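Local coordinates for bromo domain-containing protein (Trypanosoma cruzi, PDB 6NEY) that probably recognises acetylated lysines on histones or other proteins through its bromodomain, consistent with a role in chromatin-linked transcription, at residues P40-E45 with Y89-T94; Q44-T47 with K52-D55. One frame throughout, in Å; residues are numbered along the deposited sequence.

Contact 1. Residues P40-E45 with Y89-T94; sequences PHLEQE and YRFNGT
Glu45 OE1 is the polar atom nearest the other segment, 3.8 Å from CZ of Phe91, a van der Waals approach to carbon and not a bond. It belongs to the join between two parts of a bromodomain, the left-handed four-helix bundle with a long ZA loop: residues 40-45 run from a 3-10 turn into helix 43-49 of that loop, and residues 89-94 end helix 75-92. With CG anti to the backbone N (chi1 -162°), Phe91 sends its ring out from the helix end so that its far atoms lie between two side chains. Leu42 supplies both methyls, CD1 at 3.9 Å from Phe91 CE2 and CD2 at 3.9 Å from Phe91 CZ. Glu45 approaches with an extended chain, roughly perpendicular to the phenyl side chain, its carboxylate plane turned 60° from the ring plane, which speaks against a flat stack. The backbones stay apart, with 9.0 Å between CA of Glu45 and CA of Phe91, so side chains alone bridge the gap. The Phe91 ring also meets that of Tyr46 edge-to-face. On the Glu45 side, the carboxylate carbon CD sits 3.9 Å from Phe91 CE1.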
loop_
_atom_site.group_PDB
_atom_site.type_symbol
_atom_site.label_atom_id
_atom_site.label_comp_id
_atom_site.label_asym_id
_atom_site.label_seq_id
_atom_site.Cartn_x
_atom_site.Cartn_y
_atom_site.Cartn_z
ATOM N N PRO A 40 -10.887 -15.190 -11.889
ATOM C CA PRO A 40 -12.285 -14.739 -11.878
ATOM C C PRO A 40 -13.210 -15.652 -11.053
ATOM O O PRO A 40 -14.207 -15.176 -10.507
ATOM C CB PRO A 40 -12.707 -14.772 -13.355
ATOM C CG PRO A 40 -11.410 -14.784 -14.150
ATOM C CD PRO A 40 -10.368 -15.408 -13.249
ATOM N N HIS A 41 -12.863 -16.941 -10.957
ATOM C CA HIS A 41 -13.670 -17.979 -10.255
ATOM C C HIS A 41 -13.660 -17.759 -8.737
ATOM O O HIS A 41 -14.537 -18.332 -8.058
ATOM C CB HIS A 41 -13.176 -19.390 -10.610
ATOM C CG HIS A 41 -11.718 -19.595 -10.380
ATOM N ND1 HIS A 41 -10.779 -19.370 -11.375
ATOM C CD2 HIS A 41 -11.036 -20.038 -9.301
ATOM C CE1 HIS A 41 -9.576 -19.656 -10.909
ATOM N NE2 HIS A 41 -9.711 -20.054 -9.632
ATOM N N LEU A 42 -12.728 -16.957 -8.202
ATOM C CA LEU A 42 -12.634 -16.712 -6.735
ATOM C C LEU A 42 -13.647 -15.659 -6.246
ATOM O O LEU A 42 -13.739 -15.515 -5.017
ATOM C CB LEU A 42 -11.204 -16.282 -6.386
ATOM C CG LEU A 42 -10.139 -17.374 -6.478
ATOM C CD1 LEU A 42 -8.786 -16.841 -6.000
ATOM C CD2 LEU A 42 -10.537 -18.607 -5.678
ATOM N N GLU A 43 -14.422 -15.012 -7.133
ATOM C CA GLU A 43 -15.293 -13.843 -6.799
ATOM C C GLU A 43 -16.043 -14.063 -5.478
ATOM O O GLU A 43 -15.927 -13.188 -4.603
ATOM C CB GLU A 43 -16.277 -13.545 -7.936
ATOM C CG GLU A 43 -16.839 -12.131 -7.920
ATOM C CD GLU A 43 -16.786 -11.469 -9.290
ATOM O OE1 GLU A 43 -15.668 -11.181 -9.761
ATOM O OE2 GLU A 43 -17.857 -11.289 -9.904
ATOM N N GLN A 44 -16.802 -15.159 -5.336
ATOM C CA GLN A 44 -17.691 -15.402 -4.162
ATOM C C GLN A 44 -16.852 -15.692 -2.907
ATOM O O GLN A 44 -17.000 -14.956 -1.900
ATOM C CB GLN A 44 -18.640 -16.576 -4.415
ATOM C CG GLN A 44 -19.631 -16.816 -3.284
ATOM N N GLU A 45 -16.025 -16.735 -2.959
ATOM C CA GLU A 45 -15.196 -17.201 -1.818
ATOM C C GLU A 45 -14.293 -16.053 -1.354
ATOM O O GLU A 45 -14.211 -15.816 -0.120
ATOM C CB GLU A 45 -14.332 -18.397 -2.216
ATOM C CG GLU A 45 -13.726 -19.120 -1.025
ATOM C CD GLU A 45 -12.542 -20.020 -1.345
ATOM O OE1 GLU A 45 -12.177 -20.129 -2.531
ATOM O OE2 GLU A 45 -11.984 -20.612 -0.400
ATOM N N TYR A 89 -3.133 -13.152 4.266
ATOM C CA TYR A 89 -3.066 -14.093 5.414
ATOM C C TYR A 89 -4.407 -14.807 5.576
ATOM O O TYR A 89 -4.415 -16.037 5.767
ATOM C CB TYR A 89 -2.738 -13.387 6.725
ATOM C CG TYR A 89 -1.350 -12.805 6.818
ATOM C CD1 TYR A 89 -0.243 -13.448 6.282
ATOM C CD2 TYR A 89 -1.147 -11.633 7.524
ATOM C CE1 TYR A 89 1.029 -12.902 6.396
ATOM C CE2 TYR A 89 0.111 -11.077 7.646
ATOM C CZ TYR A 89 1.197 -11.703 7.076
ATOM O OH TYR A 89 2.424 -11.129 7.212
ATOM N N ARG A 90 -5.501 -14.062 5.479
ATOM C CA ARG A 90 -6.858 -14.616 5.737
ATOM C C ARG A 90 -7.206 -15.601 4.611
ATOM O O ARG A 90 -7.807 -16.651 4.924
ATOM C CB ARG A 90 -7.864 -13.475 5.919
ATOM C CG ARG A 90 -7.896 -12.923 7.340
ATOM N N PHE A 91 -6.786 -15.322 3.372
ATOM C CA PHE A 91 -7.157 -16.133 2.184
ATOM C C PHE A 91 -6.162 -17.277 1.945
ATOM O O PHE A 91 -6.645 -18.393 1.688
ATOM C CB PHE A 91 -7.349 -15.267 0.938
ATOM C CG PHE A 91 -8.126 -15.996 -0.130
ATOM C CD1 PHE A 91 -9.490 -16.204 0.011
ATOM C CD2 PHE A 91 -7.482 -16.560 -1.220
ATOM C CE1 PHE A 91 -10.204 -16.895 -0.958
ATOM C CE2 PHE A 91 -8.198 -17.252 -2.187
ATOM C CZ PHE A 91 -9.558 -17.416 -2.054
ATOM N N ASN A 92 -4.847 -17.029 2.023
ATOM C CA ASN A 92 -3.773 -18.006 1.676
ATOM C C ASN A 92 -3.202 -18.662 2.938
ATOM O O ASN A 92 -2.430 -19.636 2.788
ATOM C CB ASN A 92 -2.610 -17.356 0.926
ATOM C CG ASN A 92 -3.041 -16.681 -0.353
ATOM O OD1 ASN A 92 -2.620 -15.559 -0.648
ATOM N ND2 ASN A 92 -3.878 -17.357 -1.115
ATOM N N GLY A 93 -3.554 -18.138 4.116
ATOM C CA GLY A 93 -3.118 -18.649 5.429
ATOM C C GLY A 93 -1.908 -17.886 5.940
ATOM O O GLY A 93 -1.279 -17.134 5.152
ATOM N N THR A 94 -1.556 -18.105 7.205
ATOM C CA THR A 94 -0.429 -17.421 7.892
ATOM C C THR A 94 0.880 -18.210 7.755
ATOM O O THR A 94 1.888 -17.768 8.313
ATOM C CB THR A 94 -0.799 -17.210 9.365
ATOM O OG1 THR A 94 -1.196 -18.499 9.839
ATOM C CG2 THR A 94 -1.916 -16.216 9.563
#

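Contact 2. Residues Q44-T47 with K52-D55; sequences QEYT and KRCD
Arg53 folds back at chi3 (-59°), and Tyr46 holds CG anti to its backbone N (chi1 -166°); together these turns set the arginine methylenes against the rim of the phenol ring. The pair belongs to the ZA loop of the bromodomain fold, where the extended loop residues 52-55 return past helix 43-49 on the way to helix 56-64. The closest approach is tight, 3.3 Å from Tyr46 CE2 to Arg53 CD, and CD lies at the ring edge near its plane, so this is an aliphatic contact made by methylenes. Arg53 CG follows at 3.6 Å from the same CE2. The two side chains run past one another in opposite senses, and the ring and guanidinium planes stand 64° apart, which excludes a parallel stack. Beyond the bend, the guanidinium turns to Thr47 instead: methyl CG2 sits over one of its faces, displaced toward the rim, 3.7 Å from Arg53 CZ. Thr47 OG1 bonds to the carbonyls of Glu43 and Gln44, and Arg53 NH1 to Cys50 O, a bond that helps fix the guanidinium beside the helix. Asp55 then N-caps helix 56-64, OD1 accepting from Thr58 N. NH1 of Arg53 thus has two neighbours of different kinds, the Cys50 carbonyl and, at 3.5 Å, the Thr47 CG2 methyl.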
loop_
_atom_site.group_PDB
_atom_site.type_symbol
_atom_site.label_atom_id
_atom_site.label_comp_id
_atom_site.label_asym_id
_atom_site.label_seq_id
_atom_site.Cartn_x
_atom_site.Cartn_y
_atom_site.Cartn_z
ATOM N N GLN A 44 -16.802 -15.159 -5.336
ATOM C CA GLN A 44 -17.691 -15.402 -4.162
ATOM C C GLN A 44 -16.852 -15.692 -2.907
ATOM O O GLN A 44 -17.000 -14.956 -1.900
ATOM C CB GLN A 44 -18.640 -16.576 -4.415
ATOM C CG GLN A 44 -19.631 -16.816 -3.284
ATOM N N GLU A 45 -16.025 -16.735 -2.959
ATOM C CA GLU A 45 -15.196 -17.201 -1.818
ATOM C C GLU A 45 -14.293 -16.053 -1.354
ATOM O O GLU A 45 -14.211 -15.816 -0.120
ATOM C CB GLU A 45 -14.332 -18.397 -2.216
ATOM C CG GLU A 45 -13.726 -19.120 -1.025
ATOM C CD GLU A 45 -12.542 -20.020 -1.345
ATOM O OE1 GLU A 45 -12.177 -20.129 -2.531
ATOM O OE2 GLU A 45 -11.984 -20.612 -0.400
ATOM N N TYR A 46 -13.651 -15.373 -2.306
ATOM C CA TYR A 46 -12.698 -14.270 -2.019
ATOM C C TYR A 46 -13.434 -13.106 -1.348
ATOM O O TYR A 46 -12.886 -12.570 -0.357
ATOM C CB TYR A 46 -11.949 -13.780 -3.259
ATOM C CG TYR A 46 -10.775 -12.923 -2.862
ATOM C CD1 TYR A 46 -9.742 -13.464 -2.116
ATOM C CD2 TYR A 46 -10.733 -11.567 -3.140
ATOM C CE1 TYR A 46 -8.668 -12.698 -1.699
ATOM C CE2 TYR A 46 -9.662 -10.785 -2.734
ATOM C CZ TYR A 46 -8.631 -11.350 -2.002
ATOM O OH TYR A 46 -7.576 -10.593 -1.589
ATOM N N THR A 47 -14.623 -12.734 -1.842
ATOM C CA THR A 47 -15.374 -11.544 -1.347
ATOM C C THR A 47 -16.072 -11.914 -0.034
ATOM O O THR A 47 -16.326 -10.998 0.771
ATOM C CB THR A 47 -16.315 -10.958 -2.411
ATOM O OG1 THR A 47 -17.279 -11.950 -2.756
ATOM C CG2 THR A 47 -15.580 -10.485 -3.649
ATOM N N LYS A 52 -13.535 -6.526 2.129
ATOM C CA LYS A 52 -12.857 -5.243 1.817
ATOM C C LYS A 52 -11.516 -5.610 1.172
ATOM O O LYS A 52 -10.781 -6.423 1.766
ATOM C CB LYS A 52 -12.730 -4.411 3.099
ATOM C CG LYS A 52 -12.490 -2.919 2.908
ATOM N N ARG A 53 -11.243 -5.105 -0.029
ATOM C CA ARG A 53 -10.047 -5.495 -0.822
ATOM C C ARG A 53 -9.247 -4.246 -1.200
ATOM O O ARG A 53 -9.828 -3.157 -1.343
ATOM C CB ARG A 53 -10.448 -6.263 -2.086
ATOM C CG ARG A 53 -11.048 -7.635 -1.811
ATOM C CD ARG A 53 -11.753 -8.230 -3.019
ATOM N NE ARG A 53 -12.839 -7.382 -3.505
ATOM C CZ ARG A 53 -14.024 -7.234 -2.913
ATOM N NH1 ARG A 53 -14.305 -7.874 -1.787
ATOM N NH2 ARG A 53 -14.924 -6.428 -3.453
ATOM N N CYS A 54 -7.941 -4.422 -1.358
ATOM C CA CYS A 54 -7.036 -3.410 -1.940
ATOM C C CYS A 54 -5.874 -4.158 -2.602
ATOM O O CYS A 54 -5.622 -5.347 -2.259
ATOM C CB CYS A 54 -6.583 -2.394 -0.891
ATOM S SG CYS A 54 -6.025 -0.824 -1.614
ATOM N N ASP A 55 -5.235 -3.516 -3.562
ATOM C CA ASP A 55 -3.970 -4.009 -4.164
ATOM C C ASP A 55 -3.156 -2.775 -4.560
ATOM O O ASP A 55 -3.676 -1.664 -4.392
ATOM C CB ASP A 55 -4.271 -4.987 -5.306
ATOM C CG ASP A 55 -5.093 -4.398 -6.440
ATOM O OD1 ASP A 55 -4.661 -3.383 -7.012
ATOM O OD2 ASP A 55 -6.151 -4.979 -6.760
#

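How the contacts relate
Both contacts use helix 43-49 and share Gln44 and Glu45, and their centres lie about 7 Å apart. Contact 1 is a surface contact that joins elements distant in sequence, helix 43-49 and the end of helix 75-92; contact 2 is local, tying the first of these to the loop that follows, and is partly buried because Tyr46 is. Neither has a hydrogen bond between its segments, but the chemistry differs: a phenyl ring between leucine methyls and a carboxylate in the first, arginine methylenes and guanidinium against a phenol edge and a threonine methyl in the second. They meet where Phe91 and Tyr46 pack edge-to-face, with Phe91 CD1 3.5 Å from Tyr46 CD1.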